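Local coordinates for antifreeze protein (Marinomonas primoryensis, PDB 5JUH), which forms the C-terminal RTX domain of a giant adhesin that binds its Antarctic bacterium to diatoms and ice, and is probably involved in its type I secretion, at residues A[98-103]-A[107-112]; A[149-154]-A[158-163]; A[172-177]-A[186-191]; A[138-143]-A[193-198]. One frame throughout, in Å; residues are numbered along the deposited sequence.

Contact 1 is buried and lies in the calcium-loaded part of the domain; its segments meet through water, a calcium-bound aspartate and a little apolar packing. Contact 3 is also organised by calcium, but there one ion ties a loop directly to the start of strand 187-192. Metal ions play no direct part in contacts 2 and 4. Contact 2 is a hairpin whose valines turn inward and whose lysines turn outward, and contact 4 sets a tyrosine of strand 195-200 against helix 140-150 near the surface. Contacts 2 and 3 touch through Val158, Phe174 and Ile188, and contacts 3 and 4 use neighbouring strands of one sheet. Helix 140-150 is shared by contacts 2 and 4.

Contact 1 of 4, residues A[98-103]-A[107-112]; sequences ILNDTT and NIDTIT. With CA (calcium ion), chain C; CA (calcium ion), chain E.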
loop_
_atom_site.group_PDB
_atom_site.type_symbol
_atom_site.label_atom_id
_atom_site.label_comp_id
_atom_site.label_asym_id
_atom_site.label_seq_id
_atom_site.Cartn_x
_atom_site.Cartn_y
_atom_site.Cartn_z
ATOM N N ILE A 98 -3.832 5.265 -3.733
ATOM C CA ILE A 98 -4.199 4.246 -4.728
ATOM C C ILE A 98 -3.119 4.023 -5.721
ATOM O O ILE A 98 -2.631 4.994 -6.276
ATOM C CB ILE A 98 -5.525 4.679 -5.468
ATOM C CG1 ILE A 98 -6.671 4.930 -4.477
ATOM C CG2 ILE A 98 -5.919 3.604 -6.465
ATOM C CD1 ILE A 98 -7.947 5.490 -5.136
ATOM N N LEU A 99 -2.683 2.799 -5.897
ATOM C CA LEU A 99 -1.545 2.524 -6.749
ATOM C C LEU A 99 -2.001 1.666 -7.951
ATOM O O LEU A 99 -2.758 0.750 -7.844
ATOM C CB LEU A 99 -0.455 1.737 -5.957
ATOM C CG LEU A 99 0.133 2.682 -4.878
ATOM C CD1 LEU A 99 1.073 1.809 -4.071
ATOM C CD2 LEU A 99 0.962 3.784 -5.475
ATOM N N ASN A 100 -1.426 2.002 -9.063
ATOM C CA ASN A 100 -1.583 1.320 -10.349
ATOM C C ASN A 100 -0.509 0.303 -10.534
ATOM O O ASN A 100 0.677 0.511 -10.219
ATOM C CB ASN A 100 -1.648 2.369 -11.480
ATOM C CG ASN A 100 -0.407 3.195 -11.590
ATOM O OD1 ASN A 100 0.233 3.299 -12.750
ATOM N ND2 ASN A 100 -0.020 3.802 -10.488
ATOM N N ASP A 101 -0.861 -0.763 -11.214
ATOM C CA ASP A 101 0.125 -1.777 -11.571
ATOM C C ASP A 101 0.730 -1.382 -12.940
ATOM O O ASP A 101 0.086 -1.331 -13.903
ATOM C CB ASP A 101 -0.673 -3.067 -11.755
ATOM C CG ASP A 101 0.156 -4.263 -11.896
ATOM O OD1 ASP A 101 1.410 -4.188 -11.851
ATOM O OD2 ASP A 101 -0.474 -5.406 -12.195
ATOM N N THR A 102 1.982 -1.250 -13.027
ATOM C CA THR A 102 2.725 -0.970 -14.254
ATOM C C THR A 102 3.476 -2.248 -14.632
ATOM O O THR A 102 3.707 -3.074 -13.816
ATOM C CB THR A 102 3.738 0.202 -14.134
ATOM O OG1 THR A 102 4.727 -0.205 -13.182
ATOM C CG2 THR A 102 3.080 1.504 -13.725
ATOM N N THR A 103 3.857 -2.383 -15.911
ATOM C CA THR A 103 4.757 -3.441 -16.277
ATOM C C THR A 103 6.196 -3.032 -16.174
ATOM O O THR A 103 7.033 -3.873 -15.918
ATOM C CB THR A 103 4.471 -4.027 -17.680
ATOM O OG1 THR A 103 4.845 -3.136 -18.721
ATOM C CG2 THR A 103 2.962 -4.407 -17.863
ATOM N N ASN A 107 8.343 2.982 -13.748
ATOM C CA ASN A 107 7.284 3.919 -13.883
ATOM C C ASN A 107 6.409 4.013 -12.656
ATOM O O ASN A 107 5.428 4.690 -12.651
ATOM C CB ASN A 107 6.383 3.551 -15.078
ATOM C CG ASN A 107 7.040 3.727 -16.400
ATOM O OD1 ASN A 107 7.990 4.518 -16.561
ATOM N ND2 ASN A 107 6.519 3.039 -17.384
ATOM N N ILE A 108 6.820 3.335 -11.585
ATOM C CA ILE A 108 5.984 3.341 -10.376
ATOM C C ILE A 108 6.104 4.662 -9.618
ATOM O O ILE A 108 7.078 5.371 -9.708
ATOM C CB ILE A 108 6.311 2.176 -9.391
ATOM C CG1 ILE A 108 7.647 2.318 -8.744
ATOM C CG2 ILE A 108 6.182 0.842 -10.079
ATOM C CD1 ILE A 108 8.046 1.206 -7.825
ATOM N N ASP A 109 5.023 4.969 -8.880
ATOM C CA ASP A 109 4.953 6.206 -8.099
ATOM C C ASP A 109 5.858 6.214 -6.848
ATOM O O ASP A 109 6.213 5.182 -6.327
ATOM C CB ASP A 109 3.537 6.494 -7.703
ATOM C CG ASP A 109 2.638 6.720 -8.935
ATOM O OD1 ASP A 109 3.102 7.261 -10.043
ATOM O OD2 ASP A 109 1.400 6.359 -8.744
ATOM N N THR A 110 6.163 7.443 -6.399
ATOM C CA THR A 110 6.808 7.685 -5.105
ATOM C C THR A 110 5.738 8.163 -4.143
ATOM O O THR A 110 4.940 9.075 -4.462
ATOM C CB THR A 110 7.890 8.681 -5.259
ATOM O OG1 THR A 110 8.913 8.185 -6.105
ATOM C CG2 THR A 110 8.468 9.083 -3.899
ATOM N N ILE A 111 5.708 7.553 -2.957
ATOM C CA ILE A 111 4.902 8.034 -1.840
ATOM C C ILE A 111 5.895 8.629 -0.867
ATOM O O ILE A 111 6.693 7.873 -0.301
ATOM C CB ILE A 111 4.042 6.936 -1.193
ATOM C CG1 ILE A 111 3.037 6.369 -2.241
ATOM C CG2 ILE A 111 3.341 7.541 0.021
ATOM C CD1 ILE A 111 2.409 5.116 -1.752
ATOM N N THR A 112 5.855 9.920 -0.673
ATOM C CA THR A 112 6.925 10.575 0.089
ATOM C C THR A 112 6.808 10.369 1.607
ATOM O O THR A 112 7.904 10.288 2.212
ATOM C CB THR A 112 7.034 12.041 -0.139
ATOM O OG1 THR A 112 5.910 12.695 0.397
ATOM C CG2 THR A 112 7.158 12.443 -1.630
HETATM CA CA CA C . 3.643 -4.708 -12.252
HETATM CA CA CA E . 1.930 7.339 -12.092
HETATM O O HOH W 1 -1.045 6.549 -7.804
HETATM O O HOH W 2 2.782 5.034 -12.030
HETATM O O HOH W 3 4.740 -2.816 -11.371
HETATM O O HOH W 4 3.921 -4.228 -9.911
HETATM O O HOH W 5 2.802 -6.023 -14.081
HETATM O O HOH W 6 3.854 -6.766 -11.339
HETATM O O HOH W 7 5.622 -5.278 -13.013
#
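The side chains of Asn100 and Asp109 cross at about a right angle, the amide and carboxylate planes 40° apart, with Asn100 ND2 3.4 Å from Asp109 OD2. The two carboxylate oxygens have different tasks. Asp109 OD1 holds a calcium ion at 2.4 Å, whereas OD2 stays outside the metal's first shell and is 2.6 Å from a water that also reaches Ile98 O. This is the RTX parallel beta-roll, in which short strands alternate with loops that bind calcium between successive turns; Asp82, Leu84 and Asp86 of the preceding turn complete the protein ligands of this ion. One of its water ligands donates to both Asn100 OD1 and Asn107 O, so the second shell of the metal joins the two segments. The Asn100 side chain is placed for this by a chi1 of 62°, which sets CG between its own backbone N and carbonyl carbon. Next to these polar groups, Leu99 CD2 meets Ile111 CD1 at 4.2 Å, and Leu99 continues onto Val165 and Leu126. Farther along, Thr102 packs CG2 against Asn107 and brings OG1 within 3.6 Å of Ile108 CG2. A second calcium ion lies beyond Thr102, bound by Asp101 OD1 at 2.3 Å, by the Thr102 carbonyl and by five waters. Thr102 OG1 is gripped twice: it donates to Asp104 O and accepts a proton from one of those waters, 3.2 Å away.

Contact 2 of 4, residues A[149-154]-A[158-163]; sequences ENVKVT and VKVGGE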
loop_
_atom_site.group_PDB
_atom_site.type_symbol
_atom_site.label_atom_id
_atom_site.label_comp_id
_atom_site.label_asym_id
_atom_site.label_seq_id
_atom_site.Cartn_x
_atom_site.Cartn_y
_atom_site.Cartn_z
ATOM N N GLU A 149 -0.511 -14.063 1.626
ATOM C CA GLU A 149 0.357 -14.805 0.780
ATOM C C GLU A 149 1.026 -13.886 -0.288
ATOM O O GLU A 149 2.182 -14.041 -0.617
ATOM C CB GLU A 149 -0.410 -15.922 0.045
ATOM C CG GLU A 149 0.581 -16.761 -0.736
ATOM C CD GLU A 149 0.029 -17.955 -1.368
ATOM O OE1 GLU A 149 -1.185 -18.092 -1.424
ATOM O OE2 GLU A 149 0.793 -18.876 -1.743
ATOM N N ASN A 150 0.347 -12.843 -0.722
ATOM C CA ASN A 150 0.761 -12.096 -1.884
ATOM C C ASN A 150 1.328 -10.748 -1.662
ATOM O O ASN A 150 2.009 -10.249 -2.560
ATOM C CB ASN A 150 -0.355 -12.018 -2.982
ATOM C CG ASN A 150 -0.578 -13.344 -3.617
ATOM O OD1 ASN A 150 0.160 -13.787 -4.518
ATOM N ND2 ASN A 150 -1.593 -14.037 -3.149
ATOM N N VAL A 151 1.091 -10.139 -0.532
ATOM C CA VAL A 151 1.584 -8.815 -0.249
ATOM C C VAL A 151 2.738 -8.969 0.769
ATOM O O VAL A 151 2.535 -9.470 1.889
ATOM C CB VAL A 151 0.496 -7.864 0.316
ATOM C CG1 VAL A 151 1.118 -6.510 0.627
ATOM C CG2 VAL A 151 -0.674 -7.787 -0.629
ATOM N N LYS A 152 3.952 -8.605 0.415
ATOM C CA LYS A 152 5.112 -8.733 1.254
ATOM C C LYS A 152 5.459 -7.352 1.766
ATOM O O LYS A 152 5.917 -6.466 0.991
ATOM C CB LYS A 152 6.243 -9.363 0.482
ATOM C CG LYS A 152 5.945 -10.775 0.049
ATOM C CD LYS A 152 6.890 -11.778 0.570
ATOM C CE LYS A 152 6.404 -13.208 0.570
ATOM N NZ LYS A 152 5.275 -13.415 -0.461
ATOM N N VAL A 153 5.321 -7.170 3.089
ATOM C CA VAL A 153 5.559 -5.850 3.738
ATOM C C VAL A 153 6.845 -5.944 4.532
ATOM O O VAL A 153 6.985 -6.852 5.380
ATOM C CB VAL A 153 4.400 -5.510 4.646
ATOM C CG1 VAL A 153 4.610 -4.138 5.150
ATOM C CG2 VAL A 153 3.092 -5.610 3.830
ATOM N N THR A 154 7.802 -5.033 4.261
ATOM C CA THR A 154 9.015 -4.976 5.061
ATOM C C THR A 154 9.273 -3.529 5.386
ATOM O O THR A 154 8.526 -2.653 4.972
ATOM C CB THR A 154 10.201 -5.645 4.367
ATOM O OG1 THR A 154 10.385 -4.983 3.096
ATOM C CG2 THR A 154 9.947 -7.104 4.198
ATOM N N VAL A 158 6.889 -2.402 0.086
ATOM C CA VAL A 158 5.703 -3.255 -0.055
ATOM C C VAL A 158 5.775 -3.828 -1.462
ATOM O O VAL A 158 5.885 -3.070 -2.456
ATOM C CB VAL A 158 4.389 -2.414 0.133
ATOM C CG1 VAL A 158 3.152 -3.274 -0.066
ATOM C CG2 VAL A 158 4.352 -1.769 1.513
ATOM N N LYS A 159 5.699 -5.136 -1.565
ATOM C CA LYS A 159 5.910 -5.829 -2.829
ATOM C C LYS A 159 4.729 -6.744 -3.090
ATOM O O LYS A 159 4.249 -7.345 -2.190
ATOM C CB LYS A 159 7.223 -6.618 -2.827
ATOM C CG LYS A 159 8.446 -5.682 -2.715
ATOM C CD LYS A 159 9.656 -6.562 -2.702
ATOM C CE LYS A 159 10.888 -5.820 -2.285
ATOM N NZ LYS A 159 11.562 -5.080 -3.270
ATOM N N VAL A 160 4.393 -6.840 -4.385
ATOM C CA VAL A 160 3.435 -7.869 -4.892
ATOM C C VAL A 160 4.079 -8.613 -6.004
ATOM O O VAL A 160 4.606 -7.978 -6.842
ATOM C CB VAL A 160 2.089 -7.183 -5.304
ATOM C CG1 VAL A 160 1.169 -8.213 -5.856
ATOM C CG2 VAL A 160 1.358 -6.481 -4.172
ATOM N N GLY A 161 4.197 -9.948 -5.938
ATOM C CA GLY A 161 4.941 -10.644 -6.981
ATOM C C GLY A 161 6.388 -10.320 -7.106
ATOM O O GLY A 161 6.955 -10.287 -8.218
ATOM N N GLY A 162 7.012 -10.000 -5.937
ATOM C CA GLY A 162 8.371 -9.571 -5.939
ATOM C C GLY A 162 8.739 -8.246 -6.449
ATOM O O GLY A 162 9.888 -8.015 -6.663
ATOM N N GLU A 163 7.737 -7.420 -6.764
ATOM C CA GLU A 163 7.968 -6.142 -7.307
ATOM C C GLU A 163 7.417 -5.073 -6.357
ATOM O O GLU A 163 6.305 -5.182 -5.899
ATOM C CB GLU A 163 7.208 -5.995 -8.716
ATOM C CG GLU A 163 7.687 -6.905 -9.887
ATOM C CD GLU A 163 8.980 -6.528 -10.562
ATOM O OE1 GLU A 163 9.251 -7.098 -11.687
ATOM O OE2 GLU A 163 9.756 -5.686 -10.009
HETATM O O HOH W 8 3.266 -11.621 -4.253
#
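Lys152 and Lys159 pair through two backbone hydrogen bonds. Lys152 N donates to Lys159 O at 2.9 Å in an almost straight bond (176° at the hydrogen), and Lys159 N returns one to Lys152 O over 2.9 Å, more bent at 154°. Lys152 O also receives a CA-H contact from Val158 CA at 3.4 Å. Nearer the helix, a water lies between Asn150 O and Gly161 N, so close to both that its exact bonding is doubtful. The lysine pair belongs to the antiparallel beta hairpin of strands 151-154 and 157-160, entered straight from helix 140-150. Val160 to Glu163 then form a type I' turn, with Gly161 and Gly162 at positive phi in its middle, which leads the chain into strand 163-168. Val151, Val153, Val158 and Val160 share the inward face. Val151 CG1, anti to its backbone nitrogen at chi1 178°, reaches diagonally to Val158 CG1 at 3.9 Å, while Val153 CG1 is 4.3 Å from Val158 CG2. Leu127 covers Val151 and Val160, and Ile188 covers Val153 and Val158. On the other face the lysine tails diverge: Lys152 NZ bonds weakly to Glu149 O, and Lys159 NZ forms a salt bridge with Asp164.

Contact 3 of 4, residues A[172-177]-A[186-191]; sequences SNFDSN and DSIKVI. With CA (calcium ion), chain B.
Asp186 and the side chains of Asp175 and Asn177 converge on one calcium ion. Asp186 is bidentate, with OD1 and OD2 each 2.4 Å from the calcium; Asp175 OD1 binds it at 2.2 Å and Asn177 OD1 at 2.4 Å. The Asp175 and Asp186 carboxylates are nearly perpendicular, 79° between planes, and the calcium between them probably offsets the repulsion of Asp175 OD1 and Asp186 OD1, 3.0 Å apart. Asn177 N donates to Asp186 OD1 at 3.1 Å, nearly along the C-O bond of that oxygen and fairly straight at 161°, whereas the bond from Ser176 N is weak and strongly bent. Asp186 OD2 is engaged too, accepting from Thr183 N. Ser176 OG accepts a hydrogen bond from Ser187 N at 2.9 Å (169° at the hydrogen), clamping the loop to the start of strand 187-192. Within the loop, Asn173 OD1 accepts from Asp175 N, making an Asx turn. Asn177 ND2 donates to a calcium-bound water. The apolar margin is Phe174 CD2 against Ile188 CG2 at 4.3 Å. With the Val179 and Gly181 carbonyls and this water, the ion has seven ligand atoms. Protein ligands at loop positions 1, 3, 5, 7 and a bidentate 12 resemble an EF-hand calcium loop, although position 5 contributes a backbone carbonyl and a beta strand follows instead of a helix.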
loop_
_atom_site.group_PDB
_atom_site.type_symbol
_atom_site.label_atom_id
_atom_site.label_comp_id
_atom_site.label_asym_id
_atom_site.label_seq_id
_atom_site.Cartn_x
_atom_site.Cartn_y
_atom_site.Cartn_z
ATOM N N SER A 172 8.680 8.556 5.126
ATOM C CA SER A 172 7.842 7.406 5.463
ATOM C C SER A 172 8.253 6.807 6.806
ATOM O O SER A 172 9.406 6.917 7.258
ATOM C CB SER A 172 7.960 6.376 4.320
ATOM O OG SER A 172 7.460 6.926 3.116
ATOM N N ASN A 173 7.319 6.082 7.382
ATOM C CA ASN A 173 7.518 5.489 8.731
ATOM C C ASN A 173 6.718 4.234 8.776
ATOM O O ASN A 173 5.450 4.343 8.828
ATOM C CB ASN A 173 7.161 6.414 9.812
ATOM C CG ASN A 173 7.566 5.910 11.155
ATOM O OD1 ASN A 173 7.873 4.770 11.356
ATOM N ND2 ASN A 173 7.657 6.809 12.091
ATOM N N PHE A 174 7.307 3.045 8.806
ATOM C CA PHE A 174 6.566 1.823 8.873
ATOM C C PHE A 174 6.316 1.288 10.314
ATOM O O PHE A 174 5.840 0.194 10.486
ATOM C CB PHE A 174 7.243 0.753 8.011
ATOM C CG PHE A 174 6.932 0.830 6.508
ATOM C CD1 PHE A 174 6.977 1.986 5.827
ATOM C CD2 PHE A 174 6.587 -0.234 5.860
ATOM C CE1 PHE A 174 6.677 2.063 4.497
ATOM C CE2 PHE A 174 6.341 -0.207 4.484
ATOM C CZ PHE A 174 6.366 0.954 3.830
ATOM N N ASP A 175 6.507 2.114 11.307
ATOM C CA ASP A 175 6.219 1.783 12.710
ATOM C C ASP A 175 4.761 2.080 12.996
ATOM O O ASP A 175 4.382 3.198 13.369
ATOM C CB ASP A 175 7.098 2.615 13.574
ATOM C CG ASP A 175 6.888 2.295 15.155
ATOM O OD1 ASP A 175 6.298 1.219 15.538
ATOM O OD2 ASP A 175 7.325 3.221 15.902
ATOM N N SER A 176 3.921 1.070 12.823
ATOM C CA SER A 176 2.442 1.285 12.982
ATOM C C SER A 176 2.011 1.392 14.417
ATOM O O SER A 176 1.046 2.038 14.722
ATOM C CB SER A 176 1.677 0.214 12.272
ATOM O OG SER A 176 1.944 -1.103 12.773
ATOM N N ASN A 177 2.731 0.709 15.286
ATOM C CA ASN A 177 2.329 0.559 16.709
ATOM C C ASN A 177 2.991 1.516 17.644
ATOM O O ASN A 177 2.640 1.581 18.814
ATOM C CB ASN A 177 2.324 -0.910 17.156
ATOM C CG ASN A 177 3.701 -1.497 17.245
ATOM O OD1 ASN A 177 4.679 -0.786 17.161
ATOM N ND2 ASN A 177 3.783 -2.747 17.424
ATOM N N ASP A 186 4.578 -4.861 13.629
ATOM C CA ASP A 186 3.964 -3.754 12.858
ATOM C C ASP A 186 3.219 -4.297 11.656
ATOM O O ASP A 186 3.417 -5.439 11.167
ATOM C CB ASP A 186 5.070 -2.783 12.423
ATOM C CG ASP A 186 5.656 -1.947 13.622
ATOM O OD1 ASP A 186 4.958 -1.213 14.279
ATOM O OD2 ASP A 186 6.882 -2.108 13.840
ATOM N N SER A 187 2.306 -3.448 11.188
ATOM C CA SER A 187 1.528 -3.810 10.006
ATOM C C SER A 187 1.170 -2.591 9.207
ATOM O O SER A 187 1.282 -1.435 9.657
ATOM C CB SER A 187 0.217 -4.557 10.423
ATOM O OG SER A 187 -0.557 -3.673 11.260
ATOM N N ILE A 188 0.725 -2.859 7.984
ATOM C CA ILE A 188 0.198 -1.775 7.121
ATOM C C ILE A 188 -1.240 -2.070 6.793
ATOM O O ILE A 188 -1.646 -3.262 6.728
ATOM C CB ILE A 188 1.005 -1.561 5.828
ATOM C CG1 ILE A 188 0.945 -2.691 4.928
ATOM C CG2 ILE A 188 2.393 -1.041 6.132
ATOM C CD1 ILE A 188 1.230 -2.270 3.493
ATOM N N LYS A 189 -1.974 -1.008 6.527
ATOM C CA LYS A 189 -3.355 -1.101 6.097
ATOM C C LYS A 189 -3.403 -1.234 4.539
ATOM O O LYS A 189 -2.867 -0.360 3.850
ATOM C CB LYS A 189 -4.122 0.072 6.579
ATOM C CG LYS A 189 -4.178 0.115 8.091
ATOM C CD LYS A 189 -5.136 1.129 8.659
ATOM C CE LYS A 189 -4.653 2.520 8.385
ATOM N NZ LYS A 189 -5.425 3.540 9.242
ATOM N N VAL A 190 -4.004 -2.303 4.038
ATOM C CA VAL A 190 -4.087 -2.597 2.627
ATOM C C VAL A 190 -5.562 -2.701 2.283
ATOM O O VAL A 190 -6.333 -3.398 2.994
ATOM C CB VAL A 190 -3.412 -3.912 2.286
ATOM C CG1 VAL A 190 -3.682 -4.337 0.880
ATOM C CG2 VAL A 190 -1.959 -3.861 2.626
ATOM N N ILE A 191 -5.955 -1.967 1.240
ATOM C CA ILE A 191 -7.338 -1.969 0.730
ATOM C C ILE A 191 -7.398 -2.849 -0.546
ATOM O O ILE A 191 -6.558 -2.766 -1.412
ATOM C CB ILE A 191 -7.824 -0.561 0.454
ATOM C CG1 ILE A 191 -7.943 0.188 1.830
ATOM C CG2 ILE A 191 -9.169 -0.585 -0.221
ATOM C CD1 ILE A 191 -7.929 1.662 1.657
HETATM CA CA CA B . 6.730 -0.865 15.908
HETATM O O HOH W 9 6.902 -3.208 16.594
#

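Contact 4 of 4, residues A[138-143]-A[193-198]; sequences ADVDAV and NNEEYS
Val143 lies over one face of the Tyr197 ring, making a CH-pi contact in which CG1 is 3.7 Å from the ring centroid and 29° off its normal. The methyl is displaced toward the hydroxyl end, so its nearest atom is CZ, only 3.3 Å from Val143 CG1. Val143 CB closes on the phenol oxygen as well, 3.3 Å from Tyr197 OH. The isopropyl group is put there by a chi1 of 175°, which carries CG1 anti to its backbone nitrogen. Val140, one turn earlier, works on the ring's edge: its carbonyl O lies near the ring plane, 3.6 Å from Tyr197 CE2, while CG1 sits 3.7 Å from Tyr197 OH. The Val140 carbonyl accepts its hydrogen bond from Thr144 OG1. Glu195 OE2 comes within 4.4 Å of Val140 CG1, at the margin. Behind these residues the helix start is fixed by Asp139 at the N-cap, whose OD1 accepts from Ala142 N at 3.0 Å and, weakly, from Asp141 N. On the partner side, Asn193 and Asn194, both at positive phi, make the tight turn from strand 187-192 into strand 195-200, an edge strand of its sheet within the chain. Tyr197 is bonded through its backbone to Val190 of the adjacent strand, and helix 140-150 lies alongside, adding Thr144 and Leu147 to the tyrosine's surroundings while Val143 also touches Tyr192.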
loop_
_atom_site.group_PDB
_atom_site.type_symbol
_atom_site.label_atom_id
_atom_site.label_comp_id
_atom_site.label_asym_id
_atom_site.label_seq_id
_atom_site.Cartn_x
_atom_site.Cartn_y
_atom_site.Cartn_z
ATOM N N ALA A 138 -16.030 -13.391 -2.357
ATOM C CA ALA A 138 -15.118 -13.728 -1.267
ATOM C C ALA A 138 -15.474 -12.969 -0.013
ATOM O O ALA A 138 -15.840 -11.763 -0.030
ATOM C CB ALA A 138 -13.692 -13.365 -1.698
ATOM N N ASP A 139 -15.241 -13.640 1.115
ATOM C CA ASP A 139 -15.356 -13.077 2.431
ATOM C C ASP A 139 -14.032 -12.484 2.914
ATOM O O ASP A 139 -13.006 -12.699 2.326
ATOM C CB ASP A 139 -15.967 -14.043 3.437
ATOM C CG ASP A 139 -15.172 -15.249 3.642
ATOM O OD1 ASP A 139 -13.970 -15.134 4.015
ATOM O OD2 ASP A 139 -15.665 -16.415 3.418
ATOM N N VAL A 140 -14.031 -11.868 4.100
ATOM C CA VAL A 140 -12.839 -11.150 4.552
ATOM C C VAL A 140 -11.778 -12.175 5.001
ATOM O O VAL A 140 -10.595 -11.780 5.053
ATOM C CB VAL A 140 -13.126 -10.133 5.661
ATOM C CG1 VAL A 140 -14.079 -9.025 5.189
ATOM C CG2 VAL A 140 -13.637 -10.814 6.920
ATOM N N ASP A 141 -12.102 -13.451 5.336
ATOM C CA ASP A 141 -11.030 -14.395 5.672
ATOM C C ASP A 141 -10.348 -14.877 4.445
ATOM O O ASP A 141 -9.098 -14.942 4.394
ATOM C CB ASP A 141 -11.587 -15.537 6.451
ATOM C CG ASP A 141 -10.525 -16.395 6.924
ATOM O OD1 ASP A 141 -9.592 -15.813 7.545
ATOM O OD2 ASP A 141 -10.463 -17.584 6.620
ATOM N N ALA A 142 -11.042 -15.126 3.375
ATOM C CA ALA A 142 -10.413 -15.476 2.102
ATOM C C ALA A 142 -9.573 -14.383 1.562
ATOM O O ALA A 142 -8.453 -14.644 1.077
ATOM C CB ALA A 142 -11.469 -15.908 1.058
ATOM N N VAL A 143 -10.011 -13.139 1.722
ATOM C CA VAL A 143 -9.226 -12.011 1.234
ATOM C C VAL A 143 -7.971 -11.883 2.063
ATOM O O VAL A 143 -6.827 -11.700 1.584
ATOM C CB VAL A 143 -10.059 -10.714 1.204
ATOM C CG1 VAL A 143 -9.081 -9.571 0.789
ATOM C CG2 VAL A 143 -11.117 -10.851 0.144
ATOM N N ASN A 193 -10.603 -4.110 -3.038
ATOM C CA ASN A 193 -12.072 -4.006 -3.299
ATOM C C ASN A 193 -12.819 -3.241 -2.187
ATOM O O ASN A 193 -13.857 -3.659 -1.745
ATOM C CB ASN A 193 -12.638 -5.388 -3.531
ATOM C CG ASN A 193 -12.268 -5.968 -4.864
ATOM O OD1 ASN A 193 -11.945 -5.296 -5.809
ATOM N ND2 ASN A 193 -12.499 -7.259 -4.973
ATOM N N ASN A 194 -12.304 -2.043 -1.839
ATOM C CA ASN A 194 -12.944 -1.157 -0.910
ATOM C C ASN A 194 -13.139 -1.643 0.495
ATOM O O ASN A 194 -13.916 -1.094 1.235
ATOM C CB ASN A 194 -14.265 -0.569 -1.444
ATOM C CG ASN A 194 -14.103 -0.069 -2.841
ATOM O OD1 ASN A 194 -14.682 -0.584 -3.769
ATOM N ND2 ASN A 194 -13.334 0.904 -2.986
ATOM N N GLU A 195 -12.384 -2.621 0.905
ATOM C CA GLU A 195 -12.383 -3.096 2.296
ATOM C C GLU A 195 -10.887 -3.174 2.732
ATOM O O GLU A 195 -10.004 -3.368 1.937
ATOM C CB GLU A 195 -13.061 -4.470 2.394
ATOM C CG GLU A 195 -14.632 -4.211 2.277
ATOM C CD GLU A 195 -15.584 -5.355 2.352
ATOM O OE1 GLU A 195 -16.865 -5.243 2.751
ATOM O OE2 GLU A 195 -15.015 -6.362 1.862
ATOM N N GLU A 196 -10.699 -2.963 4.034
ATOM C CA GLU A 196 -9.354 -2.753 4.571
ATOM C C GLU A 196 -8.913 -3.939 5.451
ATOM O O GLU A 196 -9.678 -4.483 6.264
ATOM C CB GLU A 196 -9.343 -1.441 5.327
ATOM C CG GLU A 196 -7.919 -1.056 5.716
ATOM C CD GLU A 196 -7.876 0.372 6.176
ATOM O OE1 GLU A 196 -8.226 0.727 7.294
ATOM O OE2 GLU A 196 -7.435 1.171 5.295
ATOM N N TYR A 197 -7.616 -4.210 5.327
ATOM C CA TYR A 197 -6.942 -5.294 6.010
ATOM C C TYR A 197 -5.614 -4.915 6.571
ATOM O O TYR A 197 -5.023 -4.041 6.021
ATOM C CB TYR A 197 -6.687 -6.440 4.970
ATOM C CG TYR A 197 -7.984 -6.912 4.329
ATOM C CD1 TYR A 197 -8.532 -6.210 3.221
ATOM C CD2 TYR A 197 -8.660 -8.001 4.780
ATOM C CE1 TYR A 197 -9.707 -6.592 2.649
ATOM C CE2 TYR A 197 -9.830 -8.417 4.211
ATOM C CZ TYR A 197 -10.392 -7.694 3.173
ATOM O OH TYR A 197 -11.542 -8.120 2.611
ATOM N N SER A 198 -5.217 -5.484 7.742
ATOM C CA SER A 198 -3.945 -5.174 8.347
ATOM C C SER A 198 -2.980 -6.310 8.076
ATOM O O SER A 198 -3.244 -7.417 8.489
ATOM C CB SER A 198 -4.115 -4.964 9.858
ATOM O OG SER A 198 -4.625 -3.651 10.011
#